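Local coordinates for protein NADH-rubredoxin oxidoreductase (Clostridium acetobutylicum, PDB 3KLJ) that catalyses the NADH-dependent reduction of rubredoxin through its bound FAD, passing electrons on to the dioxygen-scavenging system of an obligate anaerobe, at residues N92-L97 against K102-K107; A27-C32 against E73-K78; F372-I375 against D379-L382. One frame throughout, in Å; residues are numbered along the deposited sequence.

Contact 1. Residues N92-L97 against K102-K107; sequences NKLVTL and KIKYEK
A beta hairpin of the FAD-binding domain brings Val95 and Ile103 together as an antiparallel hydrogen-bonded pair: Val95 N gives to Ile103 O at 2.9 Å, nearly straight at 170°, and Ile103 N returns the bond to Val95 O. Leu94 with Lys104 and Thr96 with Lys102 are the non-hydrogen-bonded pairs. On their face of the sheet Leu94 CD2 rests on Lys104 CB (3.7 Å), while Lys102 runs beside Thr96, its methylenes passing OG1; long chains that are apolar along the methylenes and charged at the end suit this outer surface. Strands 94-97 and 102-104 complete the small three-stranded antiparallel sheet with strand 85-89, and the opposite face, with Val95 and Ile103, packs on Leu13 of strand 12-15, which Tyr105 also touches. Past the strands the pairing continues from Tyr105 N to Lys93 O (3.0 Å). Lys93, with positive phi, forms a G1 beta bulge with Leu94 opposite Asp89. Tyr105 holds CG between its backbone N and carbonyl carbon (chi1 64°), which turns one face of the ring to Lys93, whose CB stands 3.8 Å from the ring centroid in a CH-pi contact. The extended lysine chain then carries NZ to Glu106 O, 2.8 Å away and on a lone pair in the carbonyl plane; the same ammonium forms a salt bridge with Asp259.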
loop_
_atom_site.group_PDB
_atom_site.type_symbol
_atom_site.label_atom_id
_atom_site.label_comp_id
_atom_site.label_asym_id
_atom_site.label_seq_id
_atom_site.Cartn_x
_atom_site.Cartn_y
_atom_site.Cartn_z
ATOM N N ASN A 92 6.454 3.820 -31.697
ATOM C CA ASN A 92 5.351 3.357 -32.538
ATOM C C ASN A 92 4.019 3.375 -31.784
ATOM O O ASN A 92 2.961 3.081 -32.355
ATOM C CB ASN A 92 5.632 1.952 -33.076
ATOM C CG ASN A 92 6.706 1.938 -34.144
ATOM O OD1 ASN A 92 7.793 1.404 -33.937
ATOM N ND2 ASN A 92 6.408 2.530 -35.294
ATOM N N LYS A 93 4.093 3.731 -30.505
ATOM C CA LYS A 93 2.934 3.800 -29.619
ATOM C C LYS A 93 2.153 2.486 -29.618
ATOM O O LYS A 93 0.941 2.465 -29.831
ATOM C CB LYS A 93 2.046 5.003 -29.967
ATOM C CG LYS A 93 2.717 6.350 -29.707
ATOM C CD LYS A 93 1.718 7.494 -29.757
ATOM C CE LYS A 93 2.280 8.742 -29.088
ATOM N NZ LYS A 93 1.297 9.857 -29.126
ATOM N N LEU A 94 2.875 1.393 -29.380
ATOM C CA LEU A 94 2.291 0.057 -29.372
ATOM C C LEU A 94 2.624 -0.648 -28.065
ATOM O O LEU A 94 3.778 -0.647 -27.624
ATOM C CB LEU A 94 2.797 -0.781 -30.558
ATOM C CG LEU A 94 2.543 -0.344 -32.013
ATOM C CD1 LEU A 94 3.284 -1.253 -32.994
ATOM C CD2 LEU A 94 1.065 -0.331 -32.353
ATOM N N VAL A 95 1.606 -1.240 -27.447
ATOM C CA VAL A 95 1.795 -2.062 -26.266
ATOM C C VAL A 95 1.587 -3.524 -26.654
ATOM O O VAL A 95 0.594 -3.869 -27.300
ATOM C CB VAL A 95 0.842 -1.625 -25.122
ATOM C CG1 VAL A 95 0.824 -2.646 -23.994
ATOM C CG2 VAL A 95 1.260 -0.251 -24.590
ATOM N N THR A 96 2.539 -4.375 -26.282
ATOM C CA THR A 96 2.450 -5.802 -26.590
ATOM C C THR A 96 1.973 -6.568 -25.369
ATOM O O THR A 96 2.531 -6.431 -24.274
ATOM C CB THR A 96 3.797 -6.379 -27.059
ATOM O OG1 THR A 96 4.294 -5.601 -28.152
ATOM C CG2 THR A 96 3.638 -7.819 -27.512
ATOM N N LEU A 97 0.938 -7.372 -25.577
ATOM C CA LEU A 97 0.380 -8.216 -24.538
ATOM C C LEU A 97 1.011 -9.608 -24.533
ATOM O O LEU A 97 1.763 -9.972 -25.449
ATOM C CB LEU A 97 -1.142 -8.318 -24.700
ATOM C CG LEU A 97 -1.906 -6.990 -24.779
ATOM C CD1 LEU A 97 -3.293 -7.187 -25.380
ATOM C CD2 LEU A 97 -1.989 -6.304 -23.415
ATOM N N LYS A 102 -1.099 -6.790 -30.207
ATOM C CA LYS A 102 -0.633 -5.418 -29.982
ATOM C C LYS A 102 -1.779 -4.418 -29.951
ATOM O O LYS A 102 -2.779 -4.585 -30.653
ATOM C CB LYS A 102 0.387 -5.007 -31.042
ATOM C CG LYS A 102 1.776 -5.560 -30.807
ATOM C CD LYS A 102 2.640 -5.391 -32.043
ATOM C CE LYS A 102 4.021 -5.996 -31.842
ATOM N NZ LYS A 102 3.976 -7.461 -31.550
ATOM N N ILE A 103 -1.626 -3.380 -29.131
ATOM C CA ILE A 103 -2.596 -2.286 -29.078
ATOM C C ILE A 103 -1.917 -0.934 -29.290
ATOM O O ILE A 103 -0.956 -0.598 -28.595
ATOM C CB ILE A 103 -3.410 -2.296 -27.752
ATOM C CG1 ILE A 103 -4.436 -3.438 -27.766
ATOM C CG2 ILE A 103 -4.127 -0.955 -27.531
ATOM C CD1 ILE A 103 -4.861 -3.904 -26.396
ATOM N N LYS A 104 -2.424 -0.173 -30.259
ATOM C CA LYS A 104 -1.947 1.181 -30.517
ATOM C C LYS A 104 -2.680 2.193 -29.644
ATOM O O LYS A 104 -3.891 2.089 -29.441
ATOM C CB LYS A 104 -2.081 1.540 -32.007
ATOM C CG LYS A 104 -1.426 2.874 -32.396
ATOM C CD LYS A 104 -0.785 2.841 -33.785
ATOM C CE LYS A 104 -1.817 2.861 -34.908
ATOM N NZ LYS A 104 -1.182 2.922 -36.264
ATOM N N TYR A 105 -1.934 3.165 -29.130
ATOM C CA TYR A 105 -2.493 4.224 -28.300
ATOM C C TYR A 105 -2.077 5.590 -28.820
ATOM O O TYR A 105 -1.110 5.695 -29.565
ATOM C CB TYR A 105 -2.023 4.065 -26.845
ATOM C CG TYR A 105 -0.523 4.211 -26.640
ATOM C CD1 TYR A 105 0.061 5.475 -26.517
ATOM C CD2 TYR A 105 0.308 3.089 -26.564
ATOM C CE1 TYR A 105 1.426 5.624 -26.329
ATOM C CE2 TYR A 105 1.682 3.228 -26.372
ATOM C CZ TYR A 105 2.229 4.502 -26.256
ATOM O OH TYR A 105 3.581 4.671 -26.073
ATOM N N GLU A 106 -2.793 6.634 -28.404
ATOM C CA GLU A 106 -2.325 8.010 -28.589
ATOM C C GLU A 106 -1.672 8.460 -27.275
ATOM O O GLU A 106 -0.620 9.103 -27.276
ATOM C CB GLU A 106 -3.471 8.947 -28.981
ATOM C CG GLU A 106 -4.272 8.503 -30.207
ATOM C CD GLU A 106 -5.271 9.558 -30.687
ATOM O OE1 GLU A 106 -5.289 10.670 -30.109
ATOM O OE2 GLU A 106 -6.036 9.277 -31.643
ATOM N N LYS A 107 -2.312 8.121 -26.160
ATOM C CA LYS A 107 -1.730 8.311 -24.832
ATOM C C LYS A 107 -1.790 7.036 -23.998
ATOM O O LYS A 107 -2.782 6.298 -24.045
ATOM C CB LYS A 107 -2.427 9.449 -24.090
ATOM C CG LYS A 107 -1.717 10.772 -24.242
ATOM C CD LYS A 107 -2.439 11.716 -25.134
ATOM C CE LYS A 107 -1.705 13.045 -25.132
ATOM N NZ LYS A 107 -2.421 14.036 -25.971
#

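Contact 2. Residues A27-C32 against E73-K78; sequences AALGKC and EKNNIK
Leu29 reaches across to Asn75 and Ile77 and supplies most of the surface buried here, with CG and its two methyls making the contacts. CD1 rests against the amide carbon, 3.6 Å from Asn75 CG, while CD2 reaches the backbone oxygen, 3.6 Å from Asn75 O, and also CB. The leucine and asparagine side chains cross at about a right angle. No hydrogen bond spans the gap; the contact is van der Waals packing, in which the branched leucine offers two methyls to a partner that is polar at its tip but carbon at CB. With CG of Asn75 anti to its carbonyl carbon (chi1 -76°), the amide is brought round towards the leucine, and ND2 makes a weak hydrogen bond back to Trp71 O.

Ile77 adds the purely apolar part: its CD1 is 4.0 Å from Leu29 CG, and the side chain is buried against Ile35 and Met37 of strand 35-38, which is why an aliphatic residue fits there. Each segment begins with the last residues of a helix and runs on into the loop after it. Leu29 is the first residue to leave the helix 19-28, and Asn76, with positive phi, closes helix 69-74 in a Schellman motif, a conformation that asparagine tolerates well. The contact thus joins the C-terminal ends of two helices beside the edge strand 78-80 and its neighbour 35-38 in the FAD-binding domain's parallel sheet: Leu29 and Ile77 both touch Trp71 of helix 69-74, Ala28 also lies on Ile35, and helix 277-291 borders Ala27 and Lys31.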
loop_
_atom_site.group_PDB
_atom_site.type_symbol
_atom_site.label_atom_id
_atom_site.label_comp_id
_atom_site.label_asym_id
_atom_site.label_seq_id
_atom_site.Cartn_x
_atom_site.Cartn_y
_atom_site.Cartn_z
ATOM N N ALA A 27 -11.616 10.073 -14.788
ATOM C CA ALA A 27 -11.168 11.432 -15.091
ATOM C C ALA A 27 -11.216 11.744 -16.593
ATOM O O ALA A 27 -11.589 12.844 -16.986
ATOM C CB ALA A 27 -9.770 11.670 -14.535
ATOM N N ALA A 28 -10.847 10.764 -17.417
ATOM C CA ALA A 28 -10.860 10.903 -18.880
ATOM C C ALA A 28 -12.272 10.999 -19.475
ATOM O O ALA A 28 -12.441 11.480 -20.600
ATOM C CB ALA A 28 -10.100 9.743 -19.520
ATOM N N LEU A 29 -13.272 10.530 -18.722
ATOM C CA LEU A 29 -14.680 10.519 -19.164
ATOM C C LEU A 29 -15.225 11.887 -19.552
ATOM O O LEU A 29 -14.951 12.891 -18.889
ATOM C CB LEU A 29 -15.586 9.923 -18.083
ATOM C CG LEU A 29 -16.042 8.479 -18.255
ATOM C CD1 LEU A 29 -16.732 7.998 -16.985
ATOM C CD2 LEU A 29 -16.976 8.360 -19.463
ATOM N N GLY A 30 -16.003 11.911 -20.628
ATOM C CA GLY A 30 -16.576 13.148 -21.154
ATOM C C GLY A 30 -15.564 13.969 -21.931
ATOM O O GLY A 30 -15.901 14.567 -22.955
ATOM N N LYS A 31 -14.324 13.991 -21.447
ATOM C CA LYS A 31 -13.263 14.767 -22.074
ATOM C C LYS A 31 -12.672 14.024 -23.282
ATOM O O LYS A 31 -12.505 14.613 -24.353
ATOM C CB LYS A 31 -12.183 15.132 -21.050
ATOM C CG LYS A 31 -12.712 15.345 -19.643
ATOM C CD LYS A 31 -11.761 16.138 -18.768
ATOM C CE LYS A 31 -12.517 16.661 -17.550
ATOM N NZ LYS A 31 -11.823 17.787 -16.874
ATOM N N CYS A 32 -12.337 12.746 -23.092
ATOM C CA CYS A 32 -11.930 11.886 -24.205
ATOM C C CYS A 32 -12.978 10.816 -24.445
ATOM O O CYS A 32 -13.697 10.411 -23.528
ATOM C CB CYS A 32 -10.551 11.263 -23.985
ATOM S SG CYS A 32 -9.315 11.796 -25.200
ATOM N N GLU A 73 -19.965 -0.065 -19.337
ATOM C CA GLU A 73 -20.742 -0.124 -20.580
ATOM C C GLU A 73 -21.509 1.174 -20.851
ATOM O O GLU A 73 -21.446 1.714 -21.958
ATOM C CB GLU A 73 -21.706 -1.322 -20.576
ATOM C CG GLU A 73 -21.050 -2.639 -20.975
ATOM C CD GLU A 73 -22.017 -3.809 -20.984
ATOM O OE1 GLU A 73 -23.186 -3.639 -21.405
ATOM O OE2 GLU A 73 -21.599 -4.911 -20.572
ATOM N N LYS A 74 -22.227 1.671 -19.839
ATOM C CA LYS A 74 -22.940 2.948 -19.935
ATOM C C LYS A 74 -21.981 4.083 -20.314
ATOM O O LYS A 74 -22.342 4.988 -21.063
ATOM C CB LYS A 74 -23.636 3.276 -18.610
ATOM C CG LYS A 74 -25.084 3.727 -18.757
ATOM C CD LYS A 74 -26.013 2.539 -19.044
ATOM C CE LYS A 74 -27.480 2.953 -19.153
ATOM N NZ LYS A 74 -27.763 3.665 -20.435
ATOM N N ASN A 75 -20.756 4.019 -19.802
ATOM C CA ASN A 75 -19.759 5.053 -20.068
ATOM C C ASN A 75 -18.815 4.738 -21.220
ATOM O O ASN A 75 -17.871 5.493 -21.477
ATOM C CB ASN A 75 -18.974 5.367 -18.798
ATOM C CG ASN A 75 -19.769 6.201 -17.825
ATOM O OD1 ASN A 75 -20.249 7.284 -18.168
ATOM N ND2 ASN A 75 -19.928 5.699 -16.606
ATOM N N ASN A 76 -19.075 3.624 -21.903
ATOM C CA ASN A 76 -18.270 3.177 -23.052
ATOM C C ASN A 76 -16.780 2.944 -22.814
ATOM O O ASN A 76 -15.983 2.999 -23.752
ATOM C CB ASN A 76 -18.455 4.105 -24.248
ATOM C CG ASN A 76 -19.210 3.453 -25.353
ATOM O OD1 ASN A 76 -20.421 3.253 -25.256
ATOM N ND2 ASN A 76 -18.501 3.103 -26.425
ATOM N N ILE A 77 -16.405 2.684 -21.570
ATOM C CA ILE A 77 -15.029 2.338 -21.268
ATOM C C ILE A 77 -14.835 0.853 -21.532
ATOM O O ILE A 77 -15.552 0.016 -20.983
ATOM C CB ILE A 77 -14.662 2.694 -19.810
ATOM C CG1 ILE A 77 -14.662 4.218 -19.625
ATOM C CG2 ILE A 77 -13.307 2.095 -19.440
ATOM C CD1 ILE A 77 -14.919 4.674 -18.189
ATOM N N LYS A 78 -13.863 0.540 -22.377
ATOM C CA LYS A 78 -13.561 -0.835 -22.756
ATOM C C LYS A 78 -12.524 -1.461 -21.830
ATOM O O LYS A 78 -11.390 -0.971 -21.712
ATOM C CB LYS A 78 -13.095 -0.887 -24.214
ATOM C CG LYS A 78 -14.187 -0.486 -25.208
ATOM C CD LYS A 78 -13.627 -0.019 -26.541
ATOM C CE LYS A 78 -13.038 1.391 -26.450
ATOM N NZ LYS A 78 -12.369 1.785 -27.732
#

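Contact 3. Residues F372-I375 against D379-L382; sequences FDNI and DAIL
Phe372 meets Ile381 at the C-terminal end of the chain, where a loop folds back on the last short helix. From CB, which points toward the helix, the side chain runs to CG, set anti to the carbonyl carbon (chi1 -66°), and this torsion carries the ring to the helix backbone. On one side of the ring, CD2 comes within 4.2 Å of Ile381 CG2. The next atom, CE2, makes the main contact: it lies 3.8 Å from the same CG2 methyl and 3.7 Å from Ile381 O, the oxygen standing oblique to the ring. The two side chains cross at about a right angle; the isoleucine offers its CG2 branch to CE2 of the ring, and both side chains, being apolar, suit their buried places.

Farther along the loop, the side chain of Asn374 comes up against the CB methyl of Ala380 in the helix, and a small residue here is consistent with the 6.3 Å between Asn374 CA and Ala380 CA. Their backbones are joined through a water that donates to Asn374 O at 2.6 Å and to Ala380 O at 3.0 Å; it also sits in the plane of the Phe372 ring, at its edge. The bridge supplies a polar link where no direct hydrogen bond crosses.

Phe372 and Ile381 both rest on Ile347 of strand 346-353, and Ile381 also touches Leu342 of strand 337-343. Helix 356-367 contributes Ala365 beside the phenyl ring, so loop and helix 378-382 together pack on the antiparallel sheet of the C-terminal domain.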
loop_
_atom_site.group_PDB
_atom_site.type_symbol
_atom_site.label_atom_id
_atom_site.label_comp_id
_atom_site.label_asym_id
_atom_site.label_seq_id
_atom_site.Cartn_x
_atom_site.Cartn_y
_atom_site.Cartn_z
ATOM N N PHE A 372 9.844 25.499 18.466
ATOM C CA PHE A 372 9.436 25.505 19.864
ATOM C C PHE A 372 10.519 26.189 20.675
ATOM O O PHE A 372 11.620 25.645 20.834
ATOM C CB PHE A 372 9.221 24.066 20.368
ATOM C CG PHE A 372 8.062 23.363 19.716
ATOM C CD1 PHE A 372 8.200 22.786 18.452
ATOM C CD2 PHE A 372 6.826 23.285 20.363
ATOM C CE1 PHE A 372 7.129 22.153 17.840
ATOM C CE2 PHE A 372 5.747 22.640 19.765
ATOM C CZ PHE A 372 5.897 22.073 18.501
ATOM N N ASP A 373 10.214 27.383 21.177
ATOM C CA ASP A 373 11.174 28.150 21.970
ATOM C C ASP A 373 11.387 27.583 23.379
ATOM O O ASP A 373 12.314 27.982 24.082
ATOM C CB ASP A 373 10.802 29.644 22.012
ATOM C CG ASP A 373 9.387 29.892 22.505
ATOM O OD1 ASP A 373 8.975 29.287 23.518
ATOM O OD2 ASP A 373 8.683 30.715 21.884
ATOM N N ASN A 374 10.527 26.656 23.783
ATOM C CA ASN A 374 10.686 25.956 25.046
ATOM C C ASN A 374 10.705 24.440 24.822
ATOM O O ASN A 374 9.692 23.842 24.469
ATOM C CB ASN A 374 9.573 26.347 26.021
ATOM C CG ASN A 374 9.908 26.016 27.469
ATOM O OD1 ASN A 374 9.584 26.779 28.379
ATOM N ND2 ASN A 374 10.562 24.884 27.689
ATOM N N ILE A 375 11.866 23.827 25.022
ATOM C CA ILE A 375 11.990 22.382 24.848
ATOM C C ILE A 375 12.432 21.681 26.139
ATOM O O ILE A 375 12.945 20.562 26.102
ATOM C CB ILE A 375 12.907 22.020 23.641
ATOM C CG1 ILE A 375 14.320 22.598 23.818
ATOM C CG2 ILE A 375 12.268 22.496 22.331
ATOM C CD1 ILE A 375 15.385 21.971 22.924
ATOM N N ASP A 379 5.623 18.340 28.392
ATOM C CA ASP A 379 4.529 19.269 28.708
ATOM C C ASP A 379 4.608 20.582 27.933
ATOM O O ASP A 379 3.614 20.999 27.315
ATOM C CB ASP A 379 4.420 19.533 30.217
ATOM C CG ASP A 379 3.646 18.435 30.946
ATOM O OD1 ASP A 379 2.946 17.637 30.287
ATOM O OD2 ASP A 379 3.721 18.369 32.182
ATOM N N ALA A 380 5.777 21.227 27.939
ATOM C CA ALA A 380 5.914 22.509 27.232
ATOM C C ALA A 380 5.669 22.378 25.722
ATOM O O ALA A 380 5.164 23.299 25.081
ATOM C CB ALA A 380 7.264 23.143 27.510
ATOM N N ILE A 381 6.044 21.238 25.154
ATOM C CA ILE A 381 5.800 20.995 23.736
ATOM C C ILE A 381 4.302 20.788 23.491
ATOM O O ILE A 381 3.722 21.438 22.626
ATOM C CB ILE A 381 6.654 19.835 23.198
ATOM C CG1 ILE A 381 8.121 20.269 23.180
ATOM C CG2 ILE A 381 6.172 19.397 21.791
ATOM C CD1 ILE A 381 9.067 19.165 22.914
ATOM N N LEU A 382 3.683 19.906 24.278
ATOM C CA LEU A 382 2.244 19.670 24.185
ATOM C C LEU A 382 1.416 20.957 24.251
ATOM O O LEU A 382 0.434 21.095 23.523
ATOM C CB LEU A 382 1.777 18.696 25.267
ATOM C CG LEU A 382 2.261 17.241 25.218
ATOM C CD1 LEU A 382 1.793 16.480 26.456
ATOM C CD2 LEU A 382 1.801 16.530 23.948
HETATM O O HOH W 1 7.373 24.611 23.541
#

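Contacts 1 and 2 belong to the FAD-binding domain and contact 3 to the C-terminal domain. The centres of contacts 1 and 2 are about 19 Å apart, their nearest atoms about 6 Å, and they do not touch; strand 12-15 lies against contact 1, strand 35-38 against contact 2, and the two strands are neighbours in the same parallel sheet. Contact 1 comes closer to the cofactor, with the Leu97 side chain about 6 Å from FAD, against about 14 Å for Ile77 in contact 2. Contact 3 is remote, its centre about 58 Å from that of contact 1 and 53 Å from that of contact 2, and lies away from the annotated FAD-binding residues.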